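Local atomic coordinates of hypothetical protein (Plasmodium falciparum, PDB entry 1ZSO), a protein that is of unknown function but may bind a zinc ion. Residues T12-A18 / N158-N164; Y32-I38 / L114-S120; I50-D56 / A67-I71. All coordinates share one frame. Residue numbers count along the deposited sequence, not the author numbering.

Contact 1 of 3, residues T12-A18 / N158-N164; sequences TVVRIKA and NLEYEVN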
loop_
_atom_site.group_PDB
_atom_site.type_symbol
_atom_site.label_atom_id
_atom_site.label_comp_id
_atom_site.label_asym_id
_atom_site.label_seq_id
_atom_site.Cartn_x
_atom_site.Cartn_y
_atom_site.Cartn_z
ATOM N N THR B 12 7.903 -4.556 -16.698
ATOM C CA THR B 12 8.838 -3.438 -16.495
ATOM C C THR B 12 10.127 -3.831 -15.749
ATOM O O THR B 12 10.072 -4.336 -14.634
ATOM C CB THR B 12 8.195 -2.309 -15.622
ATOM O OG1 THR B 12 6.956 -1.844 -16.197
ATOM C CG2 THR B 12 9.174 -1.156 -15.453
ATOM N N VAL B 13 11.287 -3.524 -16.311
ATOM C CA VAL B 13 12.560 -3.943 -15.713
ATOM C C VAL B 13 13.311 -2.794 -15.032
ATOM O O VAL B 13 13.324 -1.678 -15.521
ATOM C CB VAL B 13 13.469 -4.646 -16.764
ATOM C CG1 VAL B 13 14.762 -5.080 -16.150
ATOM C CG2 VAL B 13 12.786 -5.844 -17.317
ATOM N N VAL B 14 13.893 -3.053 -13.871
ATOM C CA VAL B 14 14.841 -2.113 -13.295
ATOM C C VAL B 14 16.233 -2.639 -13.572
ATOM O O VAL B 14 16.550 -3.754 -13.179
ATOM C CB VAL B 14 14.702 -1.963 -11.765
ATOM C CG1 VAL B 14 15.776 -1.036 -11.218
ATOM C CG2 VAL B 14 13.357 -1.420 -11.413
ATOM N N ARG B 15 17.048 -1.831 -14.246
ATOM C CA ARG B 15 18.425 -2.163 -14.542
ATOM C C ARG B 15 19.337 -1.304 -13.703
ATOM O O ARG B 15 19.106 -0.102 -13.531
ATOM C CB ARG B 15 18.711 -1.909 -16.019
ATOM C CG ARG B 15 17.528 -2.253 -16.893
ATOM C CD ARG B 15 17.937 -2.781 -18.245
ATOM N NE ARG B 15 18.745 -1.828 -18.985
ATOM C CZ ARG B 15 19.949 -2.091 -19.487
ATOM N NH1 ARG B 15 20.489 -3.304 -19.329
ATOM N NH2 ARG B 15 20.602 -1.145 -20.167
ATOM N N ILE B 16 20.388 -1.923 -13.182
ATOM C CA ILE B 16 21.407 -1.186 -12.490
ATOM C C ILE B 16 22.816 -1.423 -13.047
ATOM O O ILE B 16 23.099 -2.415 -13.740
ATOM C CB ILE B 16 21.401 -1.465 -10.965
ATOM C CG1 ILE B 16 22.082 -2.789 -10.635
ATOM C CG2 ILE B 16 19.987 -1.461 -10.408
ATOM C CD1 ILE B 16 22.185 -2.998 -9.128
ATOM N N LYS B 17 23.690 -0.494 -12.667
ATOM C CA LYS B 17 25.108 -0.468 -13.035
ATOM C C LYS B 17 25.856 0.207 -11.869
ATOM O O LYS B 17 25.418 1.207 -11.338
ATOM C CB LYS B 17 25.269 0.342 -14.320
ATOM C CG LYS B 17 26.677 0.517 -14.823
ATOM C CD LYS B 17 26.611 1.265 -16.142
ATOM C CE LYS B 17 27.906 1.942 -16.493
ATOM N NZ LYS B 17 27.805 2.517 -17.916
ATOM N N ALA B 18 26.977 -0.348 -11.461
ATOM C CA ALA B 18 27.766 0.279 -10.411
ATOM C C ALA B 18 29.166 -0.254 -10.537
ATOM O O ALA B 18 29.385 -1.352 -11.075
ATOM C CB ALA B 18 27.205 -0.026 -9.013
ATOM N N ASN B 158 29.144 5.134 -7.939
ATOM C CA ASN B 158 28.455 5.635 -9.082
ATOM C C ASN B 158 27.347 4.674 -9.432
ATOM O O ASN B 158 27.325 4.126 -10.528
ATOM C CB ASN B 158 29.438 5.845 -10.248
ATOM C CG ASN B 158 28.799 6.561 -11.464
ATOM O OD1 ASN B 158 27.741 7.163 -11.349
ATOM N ND2 ASN B 158 29.468 6.497 -12.621
ATOM N N LEU B 159 26.442 4.437 -8.484
ATOM C CA LEU B 159 25.304 3.531 -8.743
ATOM C C LEU B 159 24.367 4.246 -9.703
ATOM O O LEU B 159 24.020 5.418 -9.493
ATOM C CB LEU B 159 24.586 3.112 -7.441
ATOM C CG LEU B 159 23.234 2.397 -7.617
ATOM C CD1 LEU B 159 23.373 0.967 -8.203
ATOM C CD2 LEU B 159 22.408 2.416 -6.344
ATOM N N GLU B 160 24.042 3.557 -10.791
ATOM C CA GLU B 160 23.186 4.070 -11.833
ATOM C C GLU B 160 22.059 3.056 -12.061
ATOM O O GLU B 160 22.212 1.854 -11.810
ATOM C CB GLU B 160 23.964 4.261 -13.126
ATOM C CG GLU B 160 24.989 5.385 -13.146
ATOM C CD GLU B 160 25.673 5.538 -14.526
ATOM O OE1 GLU B 160 25.172 6.355 -15.328
ATOM O OE2 GLU B 160 26.682 4.835 -14.816
ATOM N N TYR B 161 20.912 3.546 -12.501
ATOM C CA TYR B 161 19.805 2.659 -12.712
ATOM C C TYR B 161 18.846 3.231 -13.757
ATOM O O TYR B 161 18.906 4.431 -14.117
ATOM C CB TYR B 161 19.078 2.380 -11.375
ATOM C CG TYR B 161 18.972 3.604 -10.507
ATOM C CD1 TYR B 161 17.955 4.541 -10.689
ATOM C CD2 TYR B 161 19.902 3.828 -9.519
ATOM C CE1 TYR B 161 17.883 5.671 -9.887
ATOM C CE2 TYR B 161 19.842 4.946 -8.713
ATOM C CZ TYR B 161 18.832 5.862 -8.893
ATOM O OH TYR B 161 18.838 6.965 -8.058
ATOM N N GLU B 162 17.987 2.369 -14.266
ATOM C CA GLU B 162 16.911 2.849 -15.091
ATOM C C GLU B 162 15.726 1.909 -14.983
ATOM O O GLU B 162 15.876 0.752 -14.585
ATOM C CB GLU B 162 17.373 3.085 -16.537
ATOM C CG GLU B 162 17.753 1.858 -17.328
ATOM C CD GLU B 162 18.340 2.221 -18.697
ATOM O OE1 GLU B 162 17.807 1.767 -19.729
ATOM O OE2 GLU B 162 19.335 2.980 -18.739
ATOM N N VAL B 163 14.540 2.442 -15.258
ATOM C CA VAL B 163 13.326 1.647 -15.293
ATOM C C VAL B 163 12.715 1.755 -16.679
ATOM O O VAL B 163 12.357 2.840 -17.100
ATOM C CB VAL B 163 12.310 2.136 -14.258
ATOM C CG1 VAL B 163 11.059 1.285 -14.311
ATOM C CG2 VAL B 163 12.903 2.092 -12.870
ATOM N N ASN B 164 12.590 0.629 -17.378
ATOM C CA ASN B 164 12.096 0.612 -18.757
ATOM C C ASN B 164 10.894 -0.315 -18.965
ATOM O O ASN B 164 10.965 -1.480 -18.571
ATOM C CB ASN B 164 13.211 0.172 -19.717
ATOM C CG ASN B 164 14.448 1.052 -19.637
ATOM O OD1 ASN B 164 15.513 0.597 -19.183
ATOM N ND2 ASN B 164 14.325 2.311 -20.075
ATOM O OXT ASN B 164 9.862 0.047 -19.565
#
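These are two neighbouring strands of the large antiparallel beta sheet, near the two ends of the chain: 12-18 runs against 159-163 at 164°, their axes 4.5 Å apart. T12 starts the pairing with a methyl contact, CG2 lying 3.3 Å from V163 CG1. V13 and the C-terminal residue N164 exchange two backbone hydrogen bonds, V13 N to N164 O and N164 N to V13 O, both 3.1 Å. V14 and V163 form a non-hydrogen-bonded pair whose CG2 atoms meet at 3.8 Å; they share a face with I16 and Y161, and from it V14 and V163 touch F117 of strand 112-117, while the ring of Y161 meets that of F117 edge-to-face. R15 pairs with E162 (R15 N to E162 O 2.9 Å, E162 N to R15 O 2.8 Å) on the other face, and their side chains add a long salt bridge, R15 NE to E162 OE1 3.8 Å. At I16 the strands draw in to 4.2 Å between its CA and that of Y161, and I16 CB lies 4.2 Å from L159 CD1. On its far edge strand 12-18 bonds to strand 102-110, so it is an inner strand of the sheet. K17 repeats the hydrogen-bonded pattern with E160, K17 N to E160 O 2.9 Å and E160 N to K17 O 2.8 Å. Last comes A18, whose CB packs 4.0 Å from L159 CD1.

Contact 2 of 3, residues Y32-I38 / L114-S120; sequences YLWIFNI and LIDFFPS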
loop_
_atom_site.group_PDB
_atom_site.type_symbol
_atom_site.label_atom_id
_atom_site.label_comp_id
_atom_site.label_asym_id
_atom_site.label_seq_id
_atom_site.Cartn_x
_atom_site.Cartn_y
_atom_site.Cartn_z
ATOM N N TYR B 32 13.426 -6.068 1.397
ATOM C CA TYR B 32 13.794 -4.917 0.632
ATOM C C TYR B 32 12.570 -4.016 0.375
ATOM O O TYR B 32 11.465 -4.465 -0.026
ATOM C CB TYR B 32 14.502 -5.297 -0.693
ATOM C CG TYR B 32 14.977 -4.071 -1.424
ATOM C CD1 TYR B 32 16.130 -3.430 -1.050
ATOM C CD2 TYR B 32 14.193 -3.480 -2.410
ATOM C CE1 TYR B 32 16.532 -2.256 -1.690
ATOM C CE2 TYR B 32 14.572 -2.329 -3.030
ATOM C CZ TYR B 32 15.765 -1.718 -2.680
ATOM O OH TYR B 32 16.137 -0.539 -3.296
ATOM N N LEU B 33 12.788 -2.724 0.610
ATOM C CA LEU B 33 11.737 -1.725 0.423
ATOM C C LEU B 33 11.767 -1.118 -0.963
ATOM O O LEU B 33 12.626 -0.261 -1.236
ATOM C CB LEU B 33 11.850 -0.606 1.452
ATOM C CG LEU B 33 10.584 0.226 1.422
ATOM C CD1 LEU B 33 9.424 -0.683 1.773
ATOM C CD2 LEU B 33 10.648 1.393 2.386
ATOM N N TRP B 34 10.841 -1.535 -1.839
ATOM C CA TRP B 34 10.759 -0.916 -3.195
ATOM C C TRP B 34 10.045 0.422 -3.101
ATOM O O TRP B 34 9.012 0.548 -2.395
ATOM C CB TRP B 34 10.040 -1.822 -4.197
ATOM C CG TRP B 34 10.734 -3.074 -4.383
ATOM C CD1 TRP B 34 10.473 -4.245 -3.776
ATOM C CD2 TRP B 34 11.886 -3.292 -5.202
ATOM N NE1 TRP B 34 11.352 -5.206 -4.193
ATOM C CE2 TRP B 34 12.240 -4.640 -5.067
ATOM C CE3 TRP B 34 12.616 -2.489 -6.075
ATOM C CZ2 TRP B 34 13.326 -5.190 -5.731
ATOM C CZ3 TRP B 34 13.699 -3.028 -6.713
ATOM C CH2 TRP B 34 14.032 -4.369 -6.557
ATOM N N ILE B 35 10.637 1.418 -3.767
ATOM C CA ILE B 35 10.201 2.828 -3.731
ATOM C C ILE B 35 10.170 3.366 -5.168
ATOM O O ILE B 35 11.109 3.202 -5.974
ATOM C CB ILE B 35 11.105 3.653 -2.826
ATOM C CG1 ILE B 35 11.194 2.983 -1.449
ATOM C CG2 ILE B 35 10.573 5.086 -2.658
ATOM C CD1 ILE B 35 12.275 3.499 -0.590
ATOM N N PHE B 36 9.059 3.951 -5.538
ATOM C CA PHE B 36 8.909 4.427 -6.915
ATOM C C PHE B 36 8.105 5.678 -6.902
ATOM O O PHE B 36 7.276 5.895 -5.999
ATOM C CB PHE B 36 8.167 3.399 -7.770
ATOM C CG PHE B 36 8.982 2.171 -8.093
ATOM C CD1 PHE B 36 9.930 2.213 -9.081
ATOM C CD2 PHE B 36 8.778 0.987 -7.412
ATOM C CE1 PHE B 36 10.707 1.080 -9.380
ATOM C CE2 PHE B 36 9.531 -0.135 -7.694
ATOM C CZ PHE B 36 10.496 -0.089 -8.690
ATOM N N ASN B 37 8.359 6.504 -7.908
ATOM C CA ASN B 37 7.349 7.393 -8.375
ATOM C C ASN B 37 6.611 6.741 -9.549
ATOM O O ASN B 37 7.217 6.236 -10.499
ATOM C CB ASN B 37 7.923 8.706 -8.853
ATOM C CG ASN B 37 8.594 9.519 -7.773
ATOM O OD1 ASN B 37 8.350 9.390 -6.573
ATOM N ND2 ASN B 37 9.437 10.434 -8.231
ATOM N N ILE B 38 5.287 6.779 -9.472
ATOM C CA ILE B 38 4.423 6.210 -10.503
ATOM C C ILE B 38 3.463 7.209 -11.146
ATOM O O ILE B 38 3.263 8.335 -10.665
ATOM C CB ILE B 38 3.611 5.055 -9.930
ATOM C CG1 ILE B 38 2.640 5.594 -8.874
ATOM C CG2 ILE B 38 4.604 3.975 -9.366
ATOM C CD1 ILE B 38 1.471 4.655 -8.526
ATOM N N LEU B 114 5.892 2.766 -13.898
ATOM C CA LEU B 114 7.023 3.034 -13.027
ATOM C C LEU B 114 7.817 4.142 -13.663
ATOM O O LEU B 114 8.323 3.940 -14.738
ATOM C CB LEU B 114 7.924 1.794 -12.913
ATOM C CG LEU B 114 7.208 0.548 -12.379
ATOM C CD1 LEU B 114 8.186 -0.527 -11.902
ATOM C CD2 LEU B 114 6.294 0.952 -11.251
ATOM N N ILE B 115 7.903 5.317 -13.015
ATOM C CA ILE B 115 8.604 6.472 -13.593
ATOM C C ILE B 115 10.064 6.548 -13.064
ATOM O O ILE B 115 11.045 6.487 -13.828
ATOM C CB ILE B 115 7.818 7.795 -13.300
ATOM C CG1 ILE B 115 6.404 7.737 -13.879
ATOM C CG2 ILE B 115 8.505 8.986 -13.882
ATOM C CD1 ILE B 115 6.346 7.638 -15.396
ATOM N N ASP B 116 10.174 6.651 -11.742
ATOM C CA ASP B 116 11.429 6.867 -11.059
ATOM C C ASP B 116 11.560 5.799 -9.996
ATOM O O ASP B 116 10.622 5.544 -9.287
ATOM C CB ASP B 116 11.425 8.218 -10.336
ATOM C CG ASP B 116 11.299 9.392 -11.278
ATOM O OD1 ASP B 116 12.049 9.432 -12.284
ATOM O OD2 ASP B 116 10.466 10.301 -10.999
ATOM N N PHE B 117 12.750 5.217 -9.892
ATOM C CA PHE B 117 13.123 4.259 -8.875
ATOM C C PHE B 117 14.044 4.943 -7.867
ATOM O O PHE B 117 14.863 5.796 -8.228
ATOM C CB PHE B 117 13.872 3.133 -9.566
ATOM C CG PHE B 117 14.515 2.185 -8.639
ATOM C CD1 PHE B 117 13.756 1.472 -7.730
ATOM C CD2 PHE B 117 15.884 1.996 -8.666
ATOM C CE1 PHE B 117 14.363 0.588 -6.846
ATOM C CE2 PHE B 117 16.484 1.112 -7.786
ATOM C CZ PHE B 117 15.729 0.406 -6.884
ATOM N N PHE B 118 13.883 4.585 -6.605
ATOM C CA PHE B 118 14.701 5.091 -5.540
ATOM C C PHE B 118 15.305 3.962 -4.754
ATOM O O PHE B 118 14.639 3.351 -3.981
ATOM C CB PHE B 118 13.888 5.968 -4.611
ATOM C CG PHE B 118 13.318 7.146 -5.296
ATOM C CD1 PHE B 118 12.141 7.032 -6.012
ATOM C CD2 PHE B 118 13.984 8.364 -5.285
ATOM C CE1 PHE B 118 11.615 8.128 -6.692
ATOM C CE2 PHE B 118 13.460 9.460 -5.947
ATOM C CZ PHE B 118 12.272 9.319 -6.676
ATOM N N PRO B 119 16.604 3.716 -4.921
ATOM C CA PRO B 119 17.252 2.715 -4.089
ATOM C C PRO B 119 17.122 3.086 -2.635
ATOM O O PRO B 119 17.157 4.277 -2.285
ATOM C CB PRO B 119 18.727 2.755 -4.528
ATOM C CG PRO B 119 18.880 3.959 -5.331
ATOM C CD PRO B 119 17.530 4.362 -5.857
ATOM N N SER B 120 16.923 2.075 -1.798
ATOM C CA SER B 120 16.655 2.312 -0.405
ATOM C C SER B 120 17.924 1.976 0.353
ATOM O O SER B 120 19.005 1.991 -0.216
ATOM C CB SER B 120 15.429 1.503 0.057
ATOM O OG SER B 120 15.665 0.103 -0.035
HETATM O O HOH W 1 13.643 0.962 -3.641
#
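L114 lays CD1 over one face of the F36 ring, 4.1 Å from its centroid, a CH-pi contact, while its CD2 reaches I38 CG2 at 3.9 Å. At I115 the antiparallel pairing slips by one residue: I115 and D116 both face N37 in a classic beta bulge, their N atoms bonding to N37 O at 2.8 and 3.2 Å. D116 also accepts twice from N37, at O from N37 N (2.8 Å) and at OD2 from N37 ND2 (3.0 Å). F117 joins W34 and F36 in an aromatic cluster, CE1 lying 3.6 Å from W34 CE3 and CD1 3.5 Å from F36 CE1. F118 N binds I35 O at 3.2 Å; beyond it the chains part around a water held by F118 O (2.6 Å), L33 O and Y32 OH (both 2.9 Å). S120 N closes the end on Y32 OH at 3.1 Å. Strand 112-117 edges the three-stranded sheet, with 34-40 between it and 46-52, and L114 and F117 pack against V163 of strand 152-163 in the large sheet.

Contact 3 of 3, residues I50-D56 / A67-I71; sequences IQFRKTD and ANFMI
I50 sets its CD1 squarely over one face of the F69 ring, 3.7 Å from the centroid and 4° off the normal, a CH-pi contact, with I50 CG2 3.6 Å from F69 CZ. I50 has chi1 p and chi2 t; F69 is t, with chi2 83°. Strand 50-52 is extended and runs at 144° to strand 69-71, but their axes stay 8.5 Å apart, so side chains fill the gap. F52 (chi1 p) brings CD2 to 3.9 Å from F69 CB and CD1 to 3.7 Å from N68 CB. This is packing between two sheets: 46-52 edges a three-stranded one, 69-71 the large antiparallel one, where N68 and F69 both face I82 as a classic beta bulge. After F52 the chain folds into a type I turn from R53 to D56, with K54 at -66/-10, T55 at -97/-10 and D56 N bonded to R53 O at 3.0 Å. The D56 carboxylate turns back on R53: OD2 takes R53 N at 3.0 Å, OD1 takes NE at 3.1 Å, and NH2 lies 2.7 Å from OD2 in a salt bridge. N68, at -87/-31 with chi1 m, sends ND2 to D56 O at 2.7 Å and, weakly, to K54 O at 3.2 Å; its OD1 accepts from F84 N. A water links D56 OD2 (2.7 Å) to N68 O (2.6 Å).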
loop_
_atom_site.group_PDB
_atom_site.type_symbol
_atom_site.label_atom_id
_atom_site.label_comp_id
_atom_site.label_asym_id
_atom_site.label_seq_id
_atom_site.Cartn_x
_atom_site.Cartn_y
_atom_site.Cartn_z
ATOM N N ILE B 50 5.788 5.673 -3.526
ATOM C CA ILE B 50 5.029 4.558 -3.078
ATOM C C ILE B 50 6.054 3.605 -2.565
ATOM O O ILE B 50 7.224 3.606 -3.030
ATOM C CB ILE B 50 4.189 3.881 -4.167
ATOM C CG1 ILE B 50 5.075 3.278 -5.263
ATOM C CG2 ILE B 50 3.209 4.854 -4.727
ATOM C CD1 ILE B 50 4.421 2.218 -5.988
ATOM N N GLN B 51 5.629 2.793 -1.610
ATOM C CA GLN B 51 6.535 1.846 -0.967
ATOM C C GLN B 51 5.896 0.444 -0.877
ATOM O O GLN B 51 4.715 0.254 -0.516
ATOM C CB GLN B 51 6.935 2.334 0.438
ATOM C CG GLN B 51 7.384 3.781 0.556
ATOM C CD GLN B 51 7.600 4.187 1.994
ATOM O OE1 GLN B 51 7.033 3.599 2.888
ATOM N NE2 GLN B 51 8.439 5.183 2.224
ATOM N N PHE B 52 6.673 -0.558 -1.162
ATOM C CA PHE B 52 6.129 -1.919 -0.997
ATOM C C PHE B 52 7.235 -2.924 -0.941
ATOM O O PHE B 52 8.336 -2.629 -1.359
ATOM C CB PHE B 52 5.114 -2.277 -2.113
ATOM C CG PHE B 52 5.735 -2.470 -3.469
ATOM C CD1 PHE B 52 6.197 -3.714 -3.860
ATOM C CD2 PHE B 52 5.823 -1.418 -4.350
ATOM C CE1 PHE B 52 6.773 -3.891 -5.062
ATOM C CE2 PHE B 52 6.414 -1.569 -5.559
ATOM C CZ PHE B 52 6.873 -2.802 -5.935
ATOM N N ARG B 53 6.918 -4.113 -0.432
ATOM C CA ARG B 53 7.810 -5.298 -0.448
ATOM C C ARG B 53 7.238 -6.427 -1.289
ATOM O O ARG B 53 6.027 -6.571 -1.381
ATOM C CB ARG B 53 8.006 -5.840 0.960
ATOM C CG ARG B 53 8.849 -4.931 1.850
ATOM C CD ARG B 53 8.223 -4.808 3.218
ATOM N NE ARG B 53 6.824 -4.352 3.084
ATOM C CZ ARG B 53 6.445 -3.072 3.035
ATOM N NH1 ARG B 53 7.356 -2.106 3.158
ATOM N NH2 ARG B 53 5.154 -2.761 2.875
ATOM N N LYS B 54 8.114 -7.278 -1.828
ATOM C CA LYS B 54 7.693 -8.371 -2.722
ATOM C C LYS B 54 6.845 -9.427 -1.972
ATOM O O LYS B 54 6.295 -10.326 -2.573
ATOM C CB LYS B 54 8.935 -9.036 -3.371
ATOM C CG LYS B 54 9.556 -10.132 -2.489
ATOM C CD LYS B 54 11.035 -10.260 -2.681
ATOM C CE LYS B 54 11.407 -11.313 -3.671
ATOM N NZ LYS B 54 12.891 -11.199 -4.014
ATOM N N THR B 55 6.780 -9.328 -0.645
ATOM C CA THR B 55 6.065 -10.296 0.174
ATOM C C THR B 55 4.679 -9.791 0.510
ATOM O O THR B 55 3.875 -10.559 1.048
ATOM C CB THR B 55 6.792 -10.546 1.525
ATOM O OG1 THR B 55 7.020 -9.300 2.137
ATOM C CG2 THR B 55 8.165 -11.253 1.331
ATOM N N ASP B 56 4.407 -8.516 0.210
ATOM C CA ASP B 56 3.099 -7.911 0.529
ATOM C C ASP B 56 2.001 -8.619 -0.260
ATOM O O ASP B 56 2.177 -8.934 -1.438
ATOM C CB ASP B 56 3.081 -6.402 0.240
ATOM C CG ASP B 56 4.038 -5.616 1.125
ATOM O OD1 ASP B 56 4.579 -6.218 2.064
ATOM O OD2 ASP B 56 4.231 -4.389 0.892
ATOM N N ALA B 67 -1.722 -8.760 -5.407
ATOM C CA ALA B 67 -0.701 -7.800 -5.806
ATOM C C ALA B 67 0.126 -7.360 -4.601
ATOM O O ALA B 67 -0.302 -7.488 -3.452
ATOM C CB ALA B 67 -1.309 -6.584 -6.468
ATOM N N ASN B 68 1.319 -6.851 -4.896
ATOM C CA ASN B 68 2.243 -6.313 -3.900
ATOM C C ASN B 68 1.932 -4.835 -3.637
ATOM O O ASN B 68 2.163 -4.330 -2.534
ATOM C CB ASN B 68 3.692 -6.369 -4.408
ATOM C CG ASN B 68 4.224 -7.749 -4.514
ATOM O OD1 ASN B 68 5.059 -8.006 -5.370
ATOM N ND2 ASN B 68 3.774 -8.652 -3.645
ATOM N N PHE B 69 1.430 -4.171 -4.684
ATOM C CA PHE B 69 0.938 -2.796 -4.610
ATOM C C PHE B 69 -0.304 -2.595 -5.467
ATOM O O PHE B 69 -0.382 -3.090 -6.594
ATOM C CB PHE B 69 2.001 -1.776 -5.062
ATOM C CG PHE B 69 1.558 -0.341 -4.909
ATOM C CD1 PHE B 69 1.661 0.304 -3.687
ATOM C CD2 PHE B 69 0.988 0.351 -5.967
ATOM C CE1 PHE B 69 1.216 1.674 -3.532
ATOM C CE2 PHE B 69 0.568 1.664 -5.814
ATOM C CZ PHE B 69 0.678 2.326 -4.570
HETATM N N MSE B 70 -1.237 -1.814 -4.926
HETATM C CA MSE B 70 -2.457 -1.441 -5.630
HETATM C C MSE B 70 -2.875 0.030 -5.416
HETATM O O MSE B 70 -2.602 0.641 -4.384
HETATM C CB MSE B 70 -3.636 -2.274 -5.144
HETATM C CG MSE B 70 -3.803 -3.633 -5.747
HETATM SE SE MSE B 70 -5.742 -4.131 -5.430
HETATM C CE MSE B 70 -5.582 -4.736 -3.621
ATOM N N ILE B 71 -3.586 0.567 -6.400
ATOM C CA ILE B 71 -4.123 1.892 -6.300
ATOM C C ILE B 71 -5.394 1.960 -7.139
ATOM O O ILE B 71 -5.476 1.366 -8.205
ATOM C CB ILE B 71 -3.047 2.958 -6.667
ATOM C CG1 ILE B 71 -3.551 4.376 -6.424
ATOM C CG2 ILE B 71 -2.543 2.847 -8.113
ATOM C CD1 ILE B 71 -2.412 5.373 -6.498
HETATM O O HOH W 2 2.176 -3.055 -0.318
#

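The three contacts are nested along the chain: contact 3 lies inside the loop closed by contact 2, which lies inside that closed by contact 1. In space, contact 2 is in the middle, its centre 11 Å from each of the others, while contacts 1 and 3 are 20 Å apart on opposite sides of the chain's centre. Contact 1 lies within the six-stranded sheet, contact 2 within the three-stranded sheet. V163 packs on L114 and F117, and contact 3 joins edge strands of both sheets, so they meet at both places in this all-beta chain. Strands 34-40 and 46-52 tie contacts 2 and 3 by backbone pairing, and Q51 of contact 3 hydrogen-bonds K72 of the second subunit.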